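Local coordinates for extracellular solute-binding protein, family 1 (PDB 3OMB), which probably captures a solute, perhaps a carbohydrate, outside the cell and delivers it to an ABC transporter, and binds a magnesium ion, at residues S257-D262 and E485-T490; L354-H359 and K368-L373. All coordinates share one frame; numbering follows the deposited sequence.

Contact 1: residues S257-D262 and E485-T490; sequences SFLTSD and EIFNTT
L259 reaches I486, F487 and T490 with both its methyls: CG lies anti to the carbonyl carbon (chi1 -60°), and chi2 176° sets CD1 anti to CA, toward I486 and F487, while CD2 turns to T490. CD1 packs on I486 CG2 at 3.6 Å, the closest approach between the two segments, the side chains crossing at about a right angle. The same methyl comes obliquely to the F487 ring, 4.1 Å from CZ. I486 CG2 itself sits over one face of that ring, 3.7 Å above the plane and offset toward the rim, so it touches both the ring and the leucine. CD2 takes the other partner, T490 CG2, at 4.1 Å. The loop between strand 254-257 and helix 262-276 here meets the helical C-terminal region, at the turn where helix 473-486 gives way to helix 490-500, in what is probably a type 2 periplasmic-binding-protein fold, as in AlgQ-like relatives. Helix 503-516 adjoins the contact, with L514 touching both L259 and T490, while L519 of helix 519-534 touches I486. On the loop side, S257 OG accepts from L259 N (3.1 Å), an ST turn that ties down the backbone carrying the leucine. Across the helix junction, T490 OG1 donates to I486 O at 2.6 Å, tilted 25° from the carbonyl plane, which fixes the threonine's rotation with CG2 facing L259. A glycine in place of T490 lacks both hydroxyl and methyl and would probably leave I486 O without this donor and a gap beside L259 CD2.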
ATOM      1  N   SER A 257      -2.443 -20.061  -5.072  1.00 18.75           N
ATOM      2  CA  SER A 257      -2.473 -19.557  -3.715  1.00 18.26           C
ATOM      3  C   SER A 257      -1.207 -20.013  -2.992  1.00 18.10           C
ATOM      4  O   SER A 257      -0.887 -21.202  -2.989  1.00 18.34           O
ATOM      5  CB  SER A 257      -3.682 -20.100  -2.963  1.00 17.88           C
ATOM      6  OG  SER A 257      -3.637 -19.622  -1.625  1.00 16.19           O
ATOM      7  N   PHE A 258      -0.493 -19.095  -2.355  1.00 17.49           N
ATOM      8  CA  PHE A 258       0.622 -19.561  -1.549  1.00 17.31           C
ATOM      9  C   PHE A 258       0.177 -20.203  -0.220  1.00 17.19           C
ATOM     10  O   PHE A 258       0.993 -20.807   0.469  1.00 17.41           O
ATOM     11  CB  PHE A 258       1.758 -18.509  -1.385  1.00 17.11           C
ATOM     12  CG  PHE A 258       1.357 -17.221  -0.670  1.00 16.96           C
ATOM     13  CD1 PHE A 258       1.082 -17.204   0.691  1.00 18.20           C
ATOM     14  CD2 PHE A 258       1.330 -16.018  -1.364  1.00 17.34           C
ATOM     15  CE1 PHE A 258       0.748 -15.993   1.352  1.00 19.22           C
ATOM     16  CE2 PHE A 258       0.992 -14.811  -0.738  1.00 16.78           C
ATOM     17  CZ  PHE A 258       0.714 -14.790   0.633  1.00 17.02           C
ATOM     18  N   LEU A 259      -1.112 -20.118   0.124  1.00 17.23           N
ATOM     19  CA  LEU A 259      -1.590 -20.659   1.419  1.00 17.32           C
ATOM     20  C   LEU A 259      -1.400 -22.165   1.545  1.00 17.64           C
ATOM     21  O   LEU A 259      -1.235 -22.694   2.665  1.00 17.49           O
ATOM     22  CB  LEU A 259      -3.051 -20.299   1.695  1.00 16.69           C
ATOM     23  CG  LEU A 259      -3.344 -18.794   1.762  1.00 16.72           C
ATOM     24  CD1 LEU A 259      -4.836 -18.567   1.952  1.00 16.30           C
ATOM     25  CD2 LEU A 259      -2.565 -18.096   2.889  1.00 16.93           C
ATOM     26  N   THR A 260      -1.402 -22.832   0.390  1.00 17.85           N
ATOM     27  CA  THR A 260      -1.227 -24.276   0.299  1.00 18.60           C
ATOM     28  C   THR A 260       0.110 -24.671  -0.378  1.00 18.74           C
ATOM     29  O   THR A 260       0.272 -25.818  -0.773  1.00 19.64           O
ATOM     30  CB  THR A 260      -2.432 -24.937  -0.437  1.00 18.65           C
ATOM     31  OG1 THR A 260      -2.587 -24.331  -1.726  1.00 21.15           O
ATOM     32  CG2 THR A 260      -3.749 -24.751   0.346  1.00 16.19           C
ATOM     33  N   SER A 261       1.065 -23.740  -0.489  1.00 18.50           N
ATOM     34  CA  SER A 261       2.337 -24.017  -1.173  1.00 18.61           C
ATOM     35  C   SER A 261       3.370 -24.575  -0.215  1.00 18.82           C
ATOM     36  O   SER A 261       3.403 -24.184   0.950  1.00 18.67           O
ATOM     37  CB  SER A 261       2.904 -22.770  -1.848  1.00 18.38           C
ATOM     38  OG  SER A 261       3.185 -21.767  -0.888  1.00 19.57           O
ATOM     39  N   ASP A 262       4.211 -25.486  -0.705  1.00 18.83           N
ATOM     40  CA  ASP A 262       5.384 -25.932   0.072  1.00 19.84           C
ATOM     41  C   ASP A 262       6.201 -24.751   0.571  1.00 18.89           C
ATOM     42  O   ASP A 262       6.733 -24.786   1.670  1.00 18.84           O
ATOM     43  CB  ASP A 262       6.300 -26.881  -0.748  1.00 20.47           C
ATOM     44  CG  ASP A 262       5.679 -28.269  -0.964  1.00 24.84           C
ATOM     45  OD1 ASP A 262       4.570 -28.553  -0.434  1.00 26.67           O
ATOM     46  OD2 ASP A 262       6.316 -29.095  -1.667  1.00 29.00           O
ATOM     47  N   GLU A 485     -14.388 -17.649   4.780  1.00 33.53           N
ATOM     48  CA  GLU A 485     -14.112 -19.038   5.162  1.00 34.21           C
ATOM     49  C   GLU A 485     -12.607 -19.330   5.170  1.00 33.38           C
ATOM     50  O   GLU A 485     -12.123 -19.957   6.092  1.00 33.76           O
ATOM     51  CB  GLU A 485     -14.896 -20.044   4.293  1.00 35.62           C
ATOM     52  CG  GLU A 485     -16.383 -19.653   4.084  1.00 40.31           C
ATOM     53  CD  GLU A 485     -17.368 -20.835   4.067  1.00 46.76           C
ATOM     54  OE1 GLU A 485     -17.004 -21.936   3.565  1.00 47.95           O
ATOM     55  OE2 GLU A 485     -18.536 -20.646   4.540  1.00 49.58           O
ATOM     56  N   ILE A 486     -11.867 -18.851   4.167  1.00 31.84           N
ATOM     57  CA  ILE A 486     -10.417 -19.081   4.083  1.00 30.74           C
ATOM     58  C   ILE A 486      -9.705 -18.468   5.305  1.00 30.80           C
ATOM     59  O   ILE A 486      -8.901 -19.108   5.988  1.00 29.94           O
ATOM     60  CB  ILE A 486      -9.833 -18.497   2.746  1.00 30.38           C
ATOM     61  CG1 ILE A 486     -10.357 -19.287   1.540  1.00 30.67           C
ATOM     62  CG2 ILE A 486      -8.292 -18.429   2.762  1.00 29.09           C
ATOM     63  CD1 ILE A 486     -10.300 -18.500   0.206  1.00 31.47           C
ATOM     64  N   PHE A 487     -10.031 -17.224   5.593  1.00 31.19           N
ATOM     65  CA  PHE A 487      -9.413 -16.548   6.707  1.00 32.10           C
ATOM     66  C   PHE A 487     -10.251 -16.674   8.014  1.00 33.17           C
ATOM     67  O   PHE A 487     -10.212 -15.809   8.871  1.00 34.04           O
ATOM     68  CB  PHE A 487      -9.088 -15.110   6.307  1.00 31.66           C
ATOM     69  CG  PHE A 487      -8.090 -15.017   5.181  1.00 30.99           C
ATOM     70  CD1 PHE A 487      -6.735 -15.138   5.428  1.00 31.16           C
ATOM     71  CD2 PHE A 487      -8.512 -14.829   3.875  1.00 30.73           C
ATOM     72  CE1 PHE A 487      -5.810 -15.064   4.399  1.00 32.31           C
ATOM     73  CE2 PHE A 487      -7.592 -14.760   2.836  1.00 30.74           C
ATOM     74  CZ  PHE A 487      -6.235 -14.869   3.103  1.00 31.49           C
ATOM     75  N   ASN A 488     -11.000 -17.771   8.151  1.00 33.91           N
ATOM     76  CA  ASN A 488     -11.634 -18.124   9.426  1.00 34.22           C
ATOM     77  C   ASN A 488     -10.579 -18.576  10.444  1.00 33.85           C
ATOM     78  O   ASN A 488     -10.563 -18.065  11.563  1.00 34.47           O
ATOM     79  CB  ASN A 488     -12.708 -19.223   9.216  1.00 34.58           C
ATOM     80  CG  ASN A 488     -13.455 -19.592  10.506  1.00 35.68           C
ATOM     81  OD1 ASN A 488     -13.747 -18.738  11.348  1.00 34.22           O
ATOM     82  ND2 ASN A 488     -13.785 -20.874  10.646  1.00 36.92           N
ATOM     83  N   THR A 489      -9.695 -19.509  10.053  1.00 32.59           N
ATOM     84  CA  THR A 489      -8.658 -20.040  10.962  1.00 31.40           C
ATOM     85  C   THR A 489      -7.213 -20.044  10.411  1.00 29.63           C
ATOM     86  O   THR A 489      -6.285 -20.425  11.136  1.00 29.18           O
ATOM     87  CB  THR A 489      -8.967 -21.495  11.450  1.00 32.09           C
ATOM     88  OG1 THR A 489      -8.951 -22.399  10.335  1.00 33.89           O
ATOM     89  CG2 THR A 489     -10.327 -21.602  12.201  1.00 32.30           C
ATOM     90  N   THR A 490      -7.027 -19.637   9.154  1.00 27.38           N
ATOM     91  CA  THR A 490      -5.703 -19.674   8.517  1.00 25.97           C
ATOM     92  C   THR A 490      -4.619 -18.851   9.239  1.00 25.22           C
ATOM     93  O   THR A 490      -3.525 -19.368   9.470  1.00 24.57           O
ATOM     94  CB  THR A 490      -5.767 -19.341   7.019  1.00 25.84           C
ATOM     95  OG1 THR A 490      -6.647 -20.268   6.372  1.00 26.52           O
ATOM     96  CG2 THR A 490      -4.385 -19.456   6.356  1.00 26.14           C
TER

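Contact 2: residues L354-H359 and K368-L373; sequences LSISSH and KLANLL
Strand 354-356 and helix 368-373 run nearly antiparallel, at 172° between their N-to-C directions, with their axes 10.3 Å apart; the backbones come nearest at L354 and A370, whose CA atoms are 7.7 Å apart. The strand runs antiparallel to strand 98-100 in a mixed sheet, and the chain turns back after it into helix 363-373, which packs on the sheet. A helix returning antiparallel to its strand and covering one face of a sheet is the packing of an alpha/beta domain; helix 59-68 lies beside it, its L64 against L373. L354 and I356, alternate residues of the strand, point toward the helix. A chi1 of -165° swings L354 CG away from its own backbone N, and both branch methyls meet the A370 methyl: CD2 lies 3.7 Å and CD1 3.8 Å from A370 CB. I356 CD1 adds a third touch on that CB, at 3.9 Å. One turn on, L373 CD1 meets L354 CD1 at 4.0 Å, the two side chains crossing at about a right angle. L100 of the neighbouring strand touches both leucines. All four touching residues are buried, and no hydrogen bond joins the segments, so the strand and helix are held together here by methyl packing around a small alanine.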
ATOM      1  N   LEU A 354     -11.336   9.054  -7.999  1.00 23.14           N
ATOM      2  CA  LEU A 354     -12.434   9.930  -8.387  1.00 23.61           C
ATOM      3  C   LEU A 354     -13.655   9.237  -8.987  1.00 24.04           C
ATOM      4  O   LEU A 354     -13.523   8.444  -9.913  1.00 24.45           O
ATOM      5  CB  LEU A 354     -11.941  11.022  -9.343  1.00 24.06           C
ATOM      6  CG  LEU A 354     -12.958  12.170  -9.490  1.00 23.71           C
ATOM      7  CD1 LEU A 354     -12.374  13.505  -9.154  1.00 23.24           C
ATOM      8  CD2 LEU A 354     -13.520  12.149 -10.894  1.00 25.12           C
ATOM      9  N   SER A 355     -14.834   9.552  -8.447  0.50 24.63           N
ATOM     10  CA  SER A 355     -16.113   9.125  -9.023  0.50 25.15           C
ATOM     11  C   SER A 355     -17.138  10.270  -9.018  0.50 25.57           C
ATOM     12  O   SER A 355     -17.168  11.102  -8.104  0.50 25.58           O
ATOM     13  CB  SER A 355     -16.663   7.884  -8.305  0.50 25.43           C
ATOM     14  OG  SER A 355     -16.709   8.054  -6.896  0.50 25.85           O
ATOM     15  N   ILE A 356     -17.960  10.325 -10.059  1.00 25.54           N
ATOM     16  CA  ILE A 356     -18.919  11.406 -10.201  1.00 26.51           C
ATOM     17  C   ILE A 356     -20.314  10.843 -10.245  1.00 27.94           C
ATOM     18  O   ILE A 356     -20.568   9.846 -10.932  1.00 27.41           O
ATOM     19  CB  ILE A 356     -18.604  12.308 -11.426  1.00 26.61           C
ATOM     20  CG1 ILE A 356     -17.370  13.166 -11.117  1.00 27.17           C
ATOM     21  CG2 ILE A 356     -19.784  13.235 -11.776  1.00 25.86           C
ATOM     22  CD1 ILE A 356     -16.721  13.804 -12.325  1.00 29.61           C
ATOM     23  N   SER A 357     -21.207  11.479  -9.489  1.00 29.71           N
ATOM     24  CA  SER A 357     -22.617  11.120  -9.479  1.00 32.41           C
ATOM     25  C   SER A 357     -23.204  11.263 -10.879  1.00 33.74           C
ATOM     26  O   SER A 357     -23.020  12.289 -11.533  1.00 33.45           O
ATOM     27  CB  SER A 357     -23.364  12.041  -8.518  1.00 32.92           C
ATOM     28  OG  SER A 357     -24.758  11.790  -8.556  1.00 34.67           O
ATOM     29  N   SER A 358     -23.906  10.241 -11.352  1.00 36.02           N
ATOM     30  CA  SER A 358     -24.667  10.409 -12.599  1.00 37.95           C
ATOM     31  C   SER A 358     -25.775  11.480 -12.441  1.00 39.21           C
ATOM     32  O   SER A 358     -26.144  12.144 -13.413  1.00 39.25           O
ATOM     33  CB  SER A 358     -25.216   9.074 -13.117  1.00 38.12           C
ATOM     34  OG  SER A 358     -26.319   8.645 -12.338  1.00 38.33           O
ATOM     35  N   HIS A 359     -26.241  11.683 -11.203  1.00 40.45           N
ATOM     36  CA  HIS A 359     -27.285  12.672 -10.891  1.00 42.15           C
ATOM     37  C   HIS A 359     -26.740  14.060 -10.496  1.00 42.18           C
ATOM     38  O   HIS A 359     -27.472  14.867  -9.921  1.00 41.97           O
ATOM     39  CB  HIS A 359     -28.202  12.161  -9.767  1.00 42.77           C
ATOM     40  CG  HIS A 359     -29.169  11.100 -10.199  1.00 45.58           C
ATOM     41  ND1 HIS A 359     -28.781   9.808 -10.490  1.00 46.76           N
ATOM     42  CD2 HIS A 359     -30.516  11.134 -10.356  1.00 48.16           C
ATOM     43  CE1 HIS A 359     -29.842   9.094 -10.827  1.00 48.85           C
ATOM     44  NE2 HIS A 359     -30.910   9.874 -10.751  1.00 50.18           N
ATOM     45  N   LYS A 368     -15.470  19.777 -14.843  1.00 25.64           N
ATOM     46  CA  LYS A 368     -14.474  20.834 -14.809  1.00 25.69           C
ATOM     47  C   LYS A 368     -13.661  20.777 -13.504  1.00 24.32           C
ATOM     48  O   LYS A 368     -12.441  20.947 -13.503  1.00 23.83           O
ATOM     49  CB  LYS A 368     -15.174  22.173 -14.949  1.00 26.05           C
ATOM     50  CG  LYS A 368     -14.300  23.286 -15.481  1.00 27.98           C
ATOM     51  CD  LYS A 368     -15.132  24.553 -15.671  1.00 30.12           C
ATOM     52  CE  LYS A 368     -14.216  25.779 -15.570  1.00 31.44           C
ATOM     53  NZ  LYS A 368     -14.974  27.070 -15.535  1.00 32.09           N
ATOM     54  N   LEU A 369     -14.339  20.517 -12.398  1.00 23.43           N
ATOM     55  CA  LEU A 369     -13.661  20.403 -11.122  1.00 23.33           C
ATOM     56  C   LEU A 369     -12.709  19.190 -11.137  1.00 22.67           C
ATOM     57  O   LEU A 369     -11.556  19.281 -10.701  1.00 22.34           O
ATOM     58  CB  LEU A 369     -14.697  20.264 -10.005  1.00 24.14           C
ATOM     59  CG  LEU A 369     -14.204  20.086  -8.567  1.00 26.44           C
ATOM     60  CD1 LEU A 369     -13.253  21.205  -8.212  1.00 30.13           C
ATOM     61  CD2 LEU A 369     -15.374  20.131  -7.600  1.00 27.90           C
ATOM     62  N   ALA A 370     -13.196  18.069 -11.661  1.00 21.51           N
ATOM     63  CA  ALA A 370     -12.415  16.849 -11.703  1.00 21.99           C
ATOM     64  C   ALA A 370     -11.183  17.040 -12.595  1.00 22.20           C
ATOM     65  O   ALA A 370     -10.082  16.613 -12.244  1.00 22.43           O
ATOM     66  CB  ALA A 370     -13.290  15.648 -12.193  1.00 21.83           C
ATOM     67  N   ASN A 371     -11.353  17.716 -13.727  1.00 22.00           N
ATOM     68  CA  ASN A 371     -10.223  17.909 -14.605  1.00 22.27           C
ATOM     69  C   ASN A 371      -9.150  18.768 -13.924  1.00 22.20           C
ATOM     70  O   ASN A 371      -7.957  18.498 -14.056  1.00 22.03           O
ATOM     71  CB  ASN A 371     -10.647  18.507 -15.950  1.00 22.43           C
ATOM     72  CG  ASN A 371      -9.471  18.681 -16.895  1.00 22.37           C
ATOM     73  OD1 ASN A 371      -8.804  17.703 -17.263  1.00 22.14           O
ATOM     74  ND2 ASN A 371      -9.189  19.924 -17.271  1.00 21.49           N
ATOM     75  N   LEU A 372      -9.581  19.783 -13.182  1.00 21.91           N
ATOM     76  CA  LEU A 372      -8.648  20.659 -12.483  1.00 22.17           C
ATOM     77  C   LEU A 372      -7.883  19.919 -11.376  1.00 21.40           C
ATOM     78  O   LEU A 372      -6.719  20.236 -11.128  1.00 21.02           O
ATOM     79  CB  LEU A 372      -9.353  21.908 -11.924  1.00 22.31           C
ATOM     80  CG  LEU A 372      -9.707  23.038 -12.904  1.00 24.51           C
ATOM     81  CD1 LEU A 372     -10.701  24.010 -12.288  1.00 25.97           C
ATOM     82  CD2 LEU A 372      -8.478  23.800 -13.381  1.00 25.99           C
ATOM     83  N   LEU A 373      -8.536  18.947 -10.732  1.00 21.31           N
ATOM     84  CA  LEU A 373      -7.897  18.122  -9.684  1.00 20.54           C
ATOM     85  C   LEU A 373      -6.735  17.314 -10.237  1.00 20.02           C
ATOM     86  O   LEU A 373      -5.747  17.084  -9.541  1.00 20.34           O
ATOM     87  CB  LEU A 373      -8.908  17.200  -8.988  1.00 20.53           C
ATOM     88  CG  LEU A 373      -9.843  17.905  -7.998  1.00 20.35           C
ATOM     89  CD1 LEU A 373     -11.012  17.009  -7.716  1.00 20.19           C
ATOM     90  CD2 LEU A 373      -9.096  18.288  -6.699  1.00 18.76           C
TER

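In the fold
Contact 1 and contact 2 are both buried and apolar, without a hydrogen bond between their segments, and bury nearly the same area (126 and 123 Å²). Their centres lie 40 Å apart and they share no secondary-structure element. Contact 2 is local, joining a sheet strand to the helix that follows it; contact 1 spans 222 intervening residues, within which contact 2 is nested, and joins a loop to a junction between helices. The chemistry differs accordingly: contact 2 is aliphatic throughout, centred on an alanine, whereas contact 1 centres on a leucine and includes an aromatic ring and a threonine. Both lie away from the magnesium site.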